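PAC2 family protein (Mycobacterium tuberculosis, PDB 2WAM) is of unknown function but belongs to the PAC2 family and represents a duplicated gene family of actinobacteria. Local coordinates at residues P66-A71 / R173-L178. Sequence-based numbering, arbitrary orientation.
Sequences PVLVHA and RQTIGL
The imidazole of His70 lies over the backbone of Gly177, whose CA sits 3.5 Å from the ring centroid in a CH-pi contact, 23° off the ring normal. Glycine suits this place because the ring occupies the side where a CB would project. With CG held between the backbone N and carbonyl carbon (chi1 52°), the ring reaches across to the neighbouring strand, and its CD2 comes 3.4 Å from Thr175 CG2, the two side chains crossing at about a right angle. A water in the ring plane joins His70 NE2 to Thr175 O, while ND1 is hydrogen-bonded to Ser220 of helix 219-229.

The backbones of 66-71 and 173-178 run parallel as neighbouring strands of the mixed sheet, and Leu68 N donates to Gln174 O while Leu68 O accepts from Ile176 N at 2.7 Å. Beta-branched Val67, Val69, Thr175 and Ile176 suit such extended backbone; Val67 CG1 meets Ile176 CD1 at 3.8 Å on the face covered by helix 251-265, which Ile176 meets at Thr264. Toward the N-terminal side Val67 CG2 lies over one face of the Arg173 guanidinium, near the rim, 3.4 Å from NH2.

The Ser220 and water bonds, with Gly177 against one face, would restrict rotation of an imidazole buried between the sheet and helix 219-229.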
ATOM      1  N   PRO A  66      18.484 -22.584 -15.980  1.00 35.26           N
ATOM      2  CA  PRO A  66      19.338 -21.483 -16.449  1.00 38.74           C
ATOM      3  C   PRO A  66      20.439 -21.077 -15.463  1.00 40.43           C
ATOM      4  O   PRO A  66      20.282 -21.162 -14.250  1.00 39.65           O
ATOM      5  CB  PRO A  66      18.366 -20.305 -16.583  1.00 30.39           C
ATOM      6  CG  PRO A  66      17.020 -20.817 -16.220  1.00 31.88           C
ATOM      7  CD  PRO A  66      17.193 -22.090 -15.482  1.00 37.08           C
ATOM      8  N   VAL A  67      21.553 -20.619 -16.015  1.00 39.52           N
ATOM      9  CA  VAL A  67      22.572 -19.903 -15.262  1.00 38.56           C
ATOM     10  C   VAL A  67      22.131 -18.436 -15.090  1.00 41.44           C
ATOM     11  O   VAL A  67      21.522 -17.849 -15.990  1.00 32.95           O
ATOM     12  CB  VAL A  67      23.922 -19.986 -16.006  1.00 40.10           C
ATOM     13  CG1 VAL A  67      24.890 -18.937 -15.524  1.00 39.67           C
ATOM     14  CG2 VAL A  67      24.508 -21.370 -15.849  1.00 46.51           C
ATOM     15  N   LEU A  68      22.403 -17.859 -13.922  1.00 41.88           N
ATOM     16  CA  LEU A  68      22.135 -16.452 -13.682  1.00 35.38           C
ATOM     17  C   LEU A  68      23.458 -15.717 -13.551  1.00 36.86           C
ATOM     18  O   LEU A  68      24.269 -16.054 -12.697  1.00 35.71           O
ATOM     19  CB  LEU A  68      21.307 -16.249 -12.409  1.00 38.46           C
ATOM     20  CG  LEU A  68      21.206 -14.794 -11.918  1.00 32.31           C
ATOM     21  CD1 LEU A  68      20.585 -13.874 -12.976  1.00 20.97           C
ATOM     22  CD2 LEU A  68      20.427 -14.706 -10.619  1.00 24.31           C
ATOM     23  N   VAL A  69      23.664 -14.716 -14.401  1.00 33.69           N
ATOM     24  CA  VAL A  69      24.841 -13.860 -14.334  1.00 30.75           C
ATOM     25  C   VAL A  69      24.415 -12.506 -13.791  1.00 26.94           C
ATOM     26  O   VAL A  69      23.443 -11.935 -14.275  1.00 35.34           O
ATOM     27  CB  VAL A  69      25.463 -13.636 -15.738  1.00 23.93           C
ATOM     28  CG1 VAL A  69      26.694 -12.779 -15.635  1.00 20.25           C
ATOM     29  CG2 VAL A  69      25.782 -14.959 -16.407  1.00 22.37           C
ATOM     30  N   HIS A  70      25.123 -11.992 -12.787  1.00 23.35           N
ATOM     31  CA  HIS A  70      24.859 -10.635 -12.288  1.00 28.86           C
ATOM     32  C   HIS A  70      26.043  -9.693 -12.495  1.00 33.08           C
ATOM     33  O   HIS A  70      27.193 -10.015 -12.160  1.00 31.97           O
ATOM     34  CB  HIS A  70      24.330 -10.599 -10.828  1.00 20.25           C
ATOM     35  CG  HIS A  70      25.161 -11.356  -9.833  1.00 25.90           C
ATOM     36  ND1 HIS A  70      25.862 -10.732  -8.822  1.00 28.21           N
ATOM     37  CD2 HIS A  70      25.363 -12.685  -9.660  1.00 33.70           C
ATOM     38  CE1 HIS A  70      26.472 -11.642  -8.081  1.00 26.97           C
ATOM     39  NE2 HIS A  70      26.187 -12.836  -8.569  1.00 26.81           N
ATOM     40  N   ALA A  71      25.734  -8.529 -13.062  1.00 25.76           N
ATOM     41  CA  ALA A  71      26.737  -7.523 -13.400  1.00 27.42           C
ATOM     42  C   ALA A  71      26.253  -6.131 -13.027  1.00 29.89           C
ATOM     43  O   ALA A  71      25.486  -5.520 -13.764  1.00 32.86           O
ATOM     44  CB  ALA A  71      27.060  -7.586 -14.889  1.00 24.19           C
ATOM     45  N   ARG A 173      20.127 -22.611 -11.625  1.00 32.27           N
ATOM     46  CA  ARG A 173      20.924 -23.714 -11.098  1.00 45.43           C
ATOM     47  C   ARG A 173      22.319 -23.272 -10.639  1.00 40.51           C
ATOM     48  O   ARG A 173      23.053 -24.036 -10.010  1.00 38.38           O
ATOM     49  CB  ARG A 173      21.053 -24.816 -12.150  1.00 41.72           C
ATOM     50  CG  ARG A 173      21.987 -24.452 -13.289  1.00 36.38           C
ATOM     51  CD  ARG A 173      22.087 -25.549 -14.332  1.00 32.42           C
ATOM     52  NE  ARG A 173      22.828 -25.107 -15.516  1.00 33.59           N
ATOM     53  CZ  ARG A 173      24.153 -25.031 -15.564  1.00 37.44           C
ATOM     54  NH1 ARG A 173      24.884 -25.360 -14.497  1.00 41.42           N
ATOM     55  NH2 ARG A 173      24.751 -24.625 -16.669  1.00 34.97           N
ATOM     56  N   GLN A 174      22.666 -22.033 -10.951  1.00 33.57           N
ATOM     57  CA  GLN A 174      23.998 -21.503 -10.682  1.00 30.80           C
ATOM     58  C   GLN A 174      23.987 -19.990 -10.876  1.00 28.70           C
ATOM     59  O   GLN A 174      23.439 -19.490 -11.856  1.00 31.85           O
ATOM     60  CB  GLN A 174      25.011 -22.136 -11.629  1.00 26.78           C
ATOM     61  CG  GLN A 174      26.436 -21.679 -11.425  1.00 34.34           C
ATOM     62  CD  GLN A 174      27.400 -22.376 -12.378  1.00 46.02           C
ATOM     63  OE1 GLN A 174      27.532 -21.987 -13.537  1.00 49.14           O
ATOM     64  NE2 GLN A 174      28.087 -23.404 -11.885  1.00 42.45           N
ATOM     65  N   THR A 175      24.587 -19.269  -9.938  1.00 30.16           N
ATOM     66  CA  THR A 175      24.626 -17.818  -9.986  1.00 34.91           C
ATOM     67  C   THR A 175      26.065 -17.334 -10.050  1.00 40.55           C
ATOM     68  O   THR A 175      26.845 -17.575  -9.136  1.00 43.61           O
ATOM     69  CB  THR A 175      23.921 -17.199  -8.764  1.00 32.54           C
ATOM     70  OG1 THR A 175      22.558 -17.630  -8.739  1.00 33.83           O
ATOM     71  CG2 THR A 175      23.952 -15.680  -8.844  1.00 24.98           C
ATOM     72  N   ILE A 176      26.402 -16.652 -11.143  1.00 40.35           N
ATOM     73  CA  ILE A 176      27.764 -16.193 -11.405  1.00 33.09           C
ATOM     74  C   ILE A 176      27.860 -14.669 -11.317  1.00 35.58           C
ATOM     75  O   ILE A 176      27.209 -13.963 -12.082  1.00 34.57           O
ATOM     76  CB  ILE A 176      28.233 -16.606 -12.820  1.00 26.94           C
ATOM     77  CG1 ILE A 176      27.986 -18.088 -13.068  1.00 30.86           C
ATOM     78  CG2 ILE A 176      29.692 -16.256 -13.038  1.00 26.91           C
ATOM     79  CD1 ILE A 176      28.509 -18.568 -14.385  1.00 25.68           C
ATOM     80  N   GLY A 177      28.692 -14.171 -10.403  1.00 29.56           N
ATOM     81  CA  GLY A 177      28.888 -12.742 -10.257  1.00 27.53           C
ATOM     82  C   GLY A 177      30.135 -12.178 -10.926  1.00 33.13           C
ATOM     83  O   GLY A 177      31.190 -12.822 -10.986  1.00 26.24           O
ATOM     84  N   LEU A 178      30.018 -10.952 -11.421  1.00 26.15           N
ATOM     85  CA  LEU A 178      31.154 -10.283 -12.028  1.00 28.19           C
ATOM     86  C   LEU A 178      31.708  -9.168 -11.140  1.00 33.57           C
ATOM     87  O   LEU A 178      30.952  -8.436 -10.496  1.00 26.11           O
ATOM     88  CB  LEU A 178      30.776  -9.724 -13.396  1.00 32.22           C
ATOM     89  CG  LEU A 178      30.152 -10.705 -14.386  1.00 32.02           C
ATOM     90  CD1 LEU A 178      30.170 -10.113 -15.803  1.00 28.60           C
ATOM     91  CD2 LEU A 178      30.875 -12.036 -14.322  1.00 22.80           C
TER
HETATM   92  O   HOH W   1      27.308 -15.112  -7.472  1.00 32.95           O